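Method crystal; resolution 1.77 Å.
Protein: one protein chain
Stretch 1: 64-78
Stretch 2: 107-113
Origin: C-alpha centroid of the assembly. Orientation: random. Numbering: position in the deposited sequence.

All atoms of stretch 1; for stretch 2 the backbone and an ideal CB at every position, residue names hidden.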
ATOM      1  N   LEU A  64      -9.517  -7.510  -4.904  1.00 12.24           N
ATOM      2  CA  LEU A  64      -9.988  -6.124  -4.757  1.00 11.05           C
ATOM      3  C   LEU A  64      -9.672  -5.239  -5.966  1.00 10.63           C
ATOM      4  O   LEU A  64     -10.166  -4.120  -6.084  1.00  9.41           O
ATOM      5  CB  LEU A  64      -9.454  -5.477  -3.473  1.00 11.21           C
ATOM      6  CG  LEU A  64     -10.113  -5.874  -2.150  1.00 11.80           C
ATOM      7  CD1 LEU A  64      -9.411  -5.129  -1.014  1.00 10.57           C
ATOM      8  CD2 LEU A  64     -11.613  -5.560  -2.152  1.00 13.44           C
ATOM      9  N   VAL A  65      -8.836  -5.723  -6.877  1.00  9.95           N
ATOM     10  CA  VAL A  65      -8.495  -4.899  -8.044  1.00 10.52           C
ATOM     11  C   VAL A  65      -9.734  -4.459  -8.851  1.00 11.14           C
ATOM     12  O   VAL A  65      -9.901  -3.266  -9.075  1.00 11.36           O
ATOM     13  CB  VAL A  65      -7.425  -5.574  -8.948  1.00 10.39           C
ATOM     14  CG1 VAL A  65      -7.288  -4.816 -10.255  1.00 12.97           C
ATOM     15  CG2 VAL A  65      -6.094  -5.621  -8.209  1.00 12.16           C
ATOM     16  N   PRO A  66     -10.609  -5.405  -9.278  1.00 11.90           N
ATOM     17  CA  PRO A  66     -11.802  -4.960 -10.015  1.00 11.72           C
ATOM     18  C   PRO A  66     -12.782  -4.153  -9.157  1.00 11.46           C
ATOM     19  O   PRO A  66     -13.402  -3.216  -9.662  1.00 12.28           O
ATOM     20  CB  PRO A  66     -12.439  -6.270 -10.520  1.00 12.35           C
ATOM     21  CG  PRO A  66     -11.877  -7.343  -9.671  1.00 14.19           C
ATOM     22  CD  PRO A  66     -10.530  -6.878  -9.191  1.00 12.19           C
ATOM     23  N   VAL A  67     -12.893  -4.493  -7.876  1.00 10.66           N
ATOM     24  CA  VAL A  67     -13.759  -3.769  -6.960  1.00  9.95           C
ATOM     25  C   VAL A  67     -13.318  -2.304  -6.861  1.00  9.60           C
ATOM     26  O   VAL A  67     -14.123  -1.384  -7.063  1.00 10.05           O
ATOM     27  CB  VAL A  67     -13.769  -4.423  -5.549  1.00  9.73           C
ATOM     28  CG1 VAL A  67     -14.603  -3.581  -4.585  1.00  9.57           C
ATOM     29  CG2 VAL A  67     -14.314  -5.848  -5.629  1.00 10.98           C
ATOM     30  N   LEU A  68     -12.039  -2.094  -6.549  1.00  8.73           N
ATOM     31  CA  LEU A  68     -11.516  -0.733  -6.381  1.00  8.78           C
ATOM     32  C   LEU A  68     -11.459   0.058  -7.675  1.00  8.98           C
ATOM     33  O   LEU A  68     -11.699   1.272  -7.672  1.00  9.62           O
ATOM     34  CB  LEU A  68     -10.151  -0.765  -5.689  1.00  9.35           C
ATOM     35  CG  LEU A  68     -10.175  -1.344  -4.279  1.00  9.24           C
ATOM     36  CD1 LEU A  68      -8.722  -1.381  -3.782  1.00 10.43           C
ATOM     37  CD2 LEU A  68     -11.097  -0.544  -3.333  1.00  9.04           C
ATOM     38  N   ALA A  69     -11.168  -0.616  -8.787  1.00  8.77           N
ATOM     39  CA  ALA A  69     -11.205   0.054 -10.101  1.00  9.55           C
ATOM     40  C   ALA A  69     -12.631   0.520 -10.466  1.00 10.51           C
ATOM     41  O   ALA A  69     -12.825   1.601 -11.056  1.00 10.34           O
ATOM     42  CB  ALA A  69     -10.621  -0.862 -11.188  1.00 10.01           C
ATOM     43  N   CYS A  70     -13.625  -0.279 -10.082  1.00 10.40           N
ATOM     44  CA  CYS A  70     -15.026   0.086 -10.312  1.00 11.32           C
ATOM     45  C   CYS A  70     -15.329   1.366  -9.547  1.00 10.98           C
ATOM     46  O   CYS A  70     -15.933   2.301 -10.085  1.00 11.11           O
ATOM     47  CB  CYS A  70     -15.950  -1.046  -9.845  1.00 11.64           C
ATOM     48  SG  CYS A  70     -17.722  -0.717 -10.045  1.00 15.34           S
ATOM     49  N   ILE A  71     -14.884   1.407  -8.295  1.00  9.91           N
ATOM     50  CA  ILE A  71     -15.046   2.600  -7.461  1.00 10.97           C
ATOM     51  C   ILE A  71     -14.279   3.802  -8.028  1.00 10.62           C
ATOM     52  O   ILE A  71     -14.825   4.892  -8.110  1.00 11.78           O
ATOM     53  CB  ILE A  71     -14.682   2.313  -5.993  1.00 10.74           C
ATOM     54  CG1 ILE A  71     -15.694   1.298  -5.417  1.00 11.18           C
ATOM     55  CG2 ILE A  71     -14.652   3.616  -5.185  1.00 11.64           C
ATOM     56  CD1 ILE A  71     -15.311   0.716  -4.040  1.00 12.28           C
ATOM     57  N   GLY A  72     -13.042   3.579  -8.466  1.00 10.33           N
ATOM     58  CA  GLY A  72     -12.204   4.651  -9.021  1.00 11.47           C
ATOM     59  C   GLY A  72     -12.774   5.201 -10.311  1.00 12.29           C
ATOM     60  O   GLY A  72     -12.688   6.408 -10.579  1.00 13.61           O
ATOM     61  N   GLU A  73     -13.386   4.340 -11.112  1.00 12.72           N
ATOM     62  CA  GLU A  73     -14.123   4.821 -12.292  1.00 14.62           C
ATOM     63  C   GLU A  73     -15.310   5.688 -11.870  1.00 16.07           C
ATOM     64  O   GLU A  73     -15.555   6.774 -12.444  1.00 18.49           O
ATOM     65  CB  GLU A  73     -14.599   3.635 -13.143  1.00 14.16           C
ATOM     66  CG  GLU A  73     -15.517   4.056 -14.304  1.00 15.30           C
ATOM     67  CD  GLU A  73     -16.096   2.874 -15.024  1.00 17.26           C
ATOM     68  OE1 GLU A  73     -17.010   2.231 -14.469  1.00 18.36           O
ATOM     69  OE2 GLU A  73     -15.660   2.597 -16.167  1.00 16.23           O
ATOM     70  N   ARG A  74     -16.035   5.215 -10.863  1.00 16.36           N
ATOM     71  CA  ARG A  74     -17.245   5.864 -10.334  1.00 18.17           C
ATOM     72  C   ARG A  74     -16.896   7.263  -9.792  1.00 19.00           C
ATOM     73  O   ARG A  74     -17.674   8.205  -9.942  1.00 20.11           O
ATOM     74  CB  ARG A  74     -17.862   4.956  -9.253  1.00 17.78           C
ATOM     75  CG  ARG A  74     -19.269   5.314  -8.721  1.00 19.41           C
ATOM     76  CD  ARG A  74     -20.410   4.865  -9.580  1.00 17.46           C
ATOM     77  NE  ARG A  74     -20.256   3.580 -10.265  1.00 14.41           N
ATOM     78  CZ  ARG A  74     -20.947   2.478  -9.977  1.00 14.48           C
ATOM     79  NH1 ARG A  74     -21.842   2.485  -8.991  1.00 14.25           N
ATOM     80  NH2 ARG A  74     -20.747   1.368 -10.680  1.00 13.35           N
ATOM     81  N   LEU A  75     -15.697   7.400  -9.223  1.00 18.30           N
ATOM     82  CA  LEU A  75     -15.157   8.685  -8.744  1.00 18.62           C
ATOM     83  C   LEU A  75     -14.574   9.593  -9.842  1.00 19.61           C
ATOM     84  O   LEU A  75     -14.264  10.766  -9.580  1.00 20.37           O
ATOM     85  CB  LEU A  75     -14.074   8.435  -7.679  1.00 18.08           C
ATOM     86  CG  LEU A  75     -14.496   7.778  -6.358  1.00 17.86           C
ATOM     87  CD1 LEU A  75     -13.279   7.434  -5.503  1.00 18.11           C
ATOM     88  CD2 LEU A  75     -15.471   8.685  -5.591  1.00 21.37           C
ATOM     89  N   GLY A  76     -14.431   9.048 -11.050  1.00 18.96           N
ATOM     90  CA  GLY A  76     -13.825   9.746 -12.193  1.00 19.71           C
ATOM     91  C   GLY A  76     -12.308   9.798 -12.167  1.00 19.93           C
ATOM     92  O   GLY A  76     -11.702  10.624 -12.862  1.00 21.31           O
ATOM     93  N   ASN A  77     -11.694   8.926 -11.362  1.00 18.26           N
ATOM     94  CA  ASN A  77     -10.243   8.944 -11.141  1.00 18.55           C
ATOM     95  C   ASN A  77      -9.483   7.861 -11.900  1.00 18.01           C
ATOM     96  O   ASN A  77      -8.256   7.954 -12.051  1.00 19.57           O
ATOM     97  CB  ASN A  77      -9.909   8.745  -9.657  1.00 17.85           C
ATOM     98  CG  ASN A  77     -10.411   9.861  -8.756  1.00 19.19           C
ATOM     99  OD1 ASN A  77     -10.665  10.991  -9.192  1.00 20.36           O
ATOM    100  ND2 ASN A  77     -10.512   9.552  -7.459  1.00 18.59           N
ATOM    101  N   ALA A  78     -10.179   6.802 -12.301  1.00 16.92           N
ATOM    102  CA  ALA A  78      -9.515   5.658 -12.935  1.00 15.41           C
ATOM    103  C   ALA A  78     -10.084   5.359 -14.305  1.00 15.74           C
ATOM    104  O   ALA A  78     -11.258   5.617 -14.579  1.00 15.42           O
ATOM    105  CB  ALA A  78      -9.617   4.403 -12.060  1.00 14.94           C
ATOM    106  N   UNK A 107      -0.781   0.326 -12.721  1.00 14.43           N
ATOM    107  CA  UNK A 107      -1.951   1.106 -13.100  1.00 14.06           C
ATOM    108  C   UNK A 107      -2.615   1.649 -11.840  1.00 13.29           C
ATOM    109  O   UNK A 107      -2.630   0.976 -10.800  1.00 12.47           O
ATOM    110  CB  UNK A 107      -2.934   0.263 -13.915  1.00 14.06           C
ATOM    111  N   UNK A 108      -3.126   2.872 -11.924  1.00 12.70           N
ATOM    112  CA  UNK A 108      -3.778   3.508 -10.766  1.00 12.85           C
ATOM    113  C   UNK A 108      -5.229   3.045 -10.732  1.00 11.80           C
ATOM    114  O   UNK A 108      -5.911   3.074 -11.764  1.00 12.62           O
ATOM    115  CB  UNK A 108      -3.692   5.034 -10.838  1.00 12.85           C
ATOM    116  N   UNK A 109      -5.687   2.615  -9.557  1.00 11.31           N
ATOM    117  CA  UNK A 109      -7.063   2.132  -9.393  1.00 10.65           C
ATOM    118  C   UNK A 109      -8.101   3.230  -9.127  1.00 11.39           C
ATOM    119  O   UNK A 109      -9.304   2.962  -9.115  1.00 11.70           O
ATOM    120  CB  UNK A 109      -7.105   1.125  -8.242  1.00 10.65           C
ATOM    121  N   UNK A 110      -7.641   4.463  -8.921  1.00 11.33           N
ATOM    122  CA  UNK A 110      -8.546   5.600  -8.803  1.00 11.79           C
ATOM    123  C   UNK A 110      -9.128   5.822  -7.417  1.00 11.36           C
ATOM    124  O   UNK A 110     -10.046   6.624  -7.245  1.00 12.48           O
ATOM    125  CB  UNK A 110      -9.697   5.428  -9.796  1.00 11.79           C
ATOM    126  N   UNK A 111      -8.606   5.114  -6.421  1.00 10.78           N
ATOM    127  CA  UNK A 111      -9.061   5.311  -5.043  1.00 11.09           C
ATOM    128  C   UNK A 111      -7.866   5.605  -4.154  1.00 10.94           C
ATOM    129  O   UNK A 111      -6.727   5.294  -4.518  1.00 10.98           O
ATOM    130  CB  UNK A 111      -9.821   4.085  -4.533  1.00 11.09           C
ATOM    131  N   UNK A 112      -8.148   6.186  -2.992  1.00 11.27           N
ATOM    132  CA  UNK A 112      -7.119   6.495  -2.007  1.00 11.97           C
ATOM    133  C   UNK A 112      -7.418   5.782  -0.696  1.00 11.77           C
ATOM    134  O   UNK A 112      -8.536   5.861  -0.159  1.00 12.08           O
ATOM    135  CB  UNK A 112      -7.019   8.005  -1.784  1.00 11.97           C
ATOM    136  N   UNK A 113      -6.424   5.064  -0.206  1.00 11.60           N
ATOM    137  CA  UNK A 113      -6.554   4.354   1.057  1.00 11.42           C
ATOM    138  C   UNK A 113      -6.097   5.280   2.177  1.00 12.02           C
ATOM    139  O   UNK A 113      -5.127   6.024   2.030  1.00 13.28           O
ATOM    140  CB  UNK A 113      -5.746   3.055   1.050  1.00 11.42           C
TER

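Position 107 lies out of reach of the helix, and its CB has nothing of stretch 1 within 5.5 Å. Extended backbone angles suit a beta-branched residue, but many others would serve. The deposited residue is Val107, which makes no contact here.

At 108 the CB points sideways, again with nothing near it. A small side chain would stop short of the loop after the helix, though the carbonyl touches it regardless, 108 O lying 3.9 Å from Ala78 CB; a long or aromatic one could swing its end toward Asn77. The residue is Phe108: with chi1 at t, its ring reaches Asn77, CE2 lying 3.7 Å from Asn77 O.

Position 109 runs sideways along the helix, its ideal CB 4.4 Å from Leu68 CB and 4.5 Å from Ala69 N. The Val65 and Leu68 side chains are hydrocarbon, and Val65 O and Ala69 N pair with each other, so a medium-sized apolar side chain such as leucine, isoleucine or methionine would suit. Leu109 is found, and it loses more area to the other stretch than any other residue of the pair. Its CD1 packs 4.1 Å from Leu68 CB, and its CD2 lies 4.2 Å from Val65 CG1. Its carbonyl does further work: Gly72 CA donates a CA-H...O contact to Leu109 O at 3.4 Å, nearly straight at 161°.

Position 110 is the most constrained. Phi is +84°, and an ideal CB would stand 2.7 Å from Gly72 CA and 2.5 Å from Ala78 CB, besides jamming against the preceding carbonyl. Either argument calls for glycine, and Gly110 it is. The fit is mutual, since a CB on Gly72 would come 1.9 Å from Leu109 O; two bare backbones thus meet with their CA atoms 3.8 Å apart. The Gly110 carbonyl accepts the one hydrogen bond between the stretches, from Asn77 ND2 to Gly110 O at 3.0 Å, which ties the loop after the helix to the corner of the chain.

At 111 the extended backbone carries the CB sideways, 4.6 Å from Leu68 O and 4.9 Å from both Ile71 CG2 and Leu75 CD1. This largely apolar space would take valine or isoleucine readily, perhaps leucine. Val111 spreads its methyls: CG1 lies 3.5 Å from Ile71 CG2 and 4.2 Å from Leu75 CD1, and CG2 sits 3.9 Å from Leu68 CB.

The CB of 112 points away into space free of stretch 1, so the choice is broad; only a long side chain could return to Asn77. Tyr112 does so, its ring edge near the amide, with CE1 4.0 Å from Asn77 ND2.

Position 113 is out of reach, and stretch 1 sets no demand there. Ala113 makes no contact.

Stretch 2, residues 107-113: VFLGVYA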
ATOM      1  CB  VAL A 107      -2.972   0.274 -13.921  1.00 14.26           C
ATOM      2  CG1 VAL A 107      -2.412  -0.073 -15.303  1.00 16.16           C
ATOM      3  CG2 VAL A 107      -3.423  -0.990 -13.175  1.00 13.12           C
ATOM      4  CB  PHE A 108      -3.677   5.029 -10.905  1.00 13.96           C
ATOM      5  CG  PHE A 108      -4.427   5.825  -9.859  1.00 13.55           C
ATOM      6  CD1 PHE A 108      -4.391   5.481  -8.506  1.00 13.02           C
ATOM      7  CD2 PHE A 108      -5.145   6.960 -10.250  1.00 15.21           C
ATOM      8  CE1 PHE A 108      -5.089   6.246  -7.563  1.00 12.72           C
ATOM      9  CE2 PHE A 108      -5.833   7.740  -9.329  1.00 16.29           C
ATOM     10  CZ  PHE A 108      -5.806   7.388  -7.970  1.00 12.13           C
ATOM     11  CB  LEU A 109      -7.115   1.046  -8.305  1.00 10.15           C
ATOM     12  CG  LEU A 109      -6.170  -0.148  -8.505  1.00  9.71           C
ATOM     13  CD1 LEU A 109      -6.451  -1.217  -7.412  1.00 10.38           C
ATOM     14  CD2 LEU A 109      -6.225  -0.761  -9.935  1.00 11.83           C
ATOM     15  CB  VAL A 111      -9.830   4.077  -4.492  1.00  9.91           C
ATOM     16  CG1 VAL A 111     -11.128   3.858  -5.310  1.00 11.65           C
ATOM     17  CG2 VAL A 111      -8.956   2.806  -4.507  1.00 11.37           C
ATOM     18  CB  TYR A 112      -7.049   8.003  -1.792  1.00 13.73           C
ATOM     19  CG  TYR A 112      -6.650   8.737  -3.046  1.00 15.19           C
ATOM     20  CD1 TYR A 112      -7.590   9.036  -4.036  1.00 15.93           C
ATOM     21  CD2 TYR A 112      -5.325   9.110  -3.256  1.00 17.96           C
ATOM     22  CE1 TYR A 112      -7.209   9.701  -5.210  1.00 16.40           C
ATOM     23  CE2 TYR A 112      -4.946   9.784  -4.403  1.00 17.82           C
ATOM     24  CZ  TYR A 112      -5.881  10.065  -5.374  1.00 18.95           C
ATOM     25  OH  TYR A 112      -5.489  10.734  -6.510  1.00 18.42           O
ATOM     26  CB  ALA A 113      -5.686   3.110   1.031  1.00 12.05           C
TER
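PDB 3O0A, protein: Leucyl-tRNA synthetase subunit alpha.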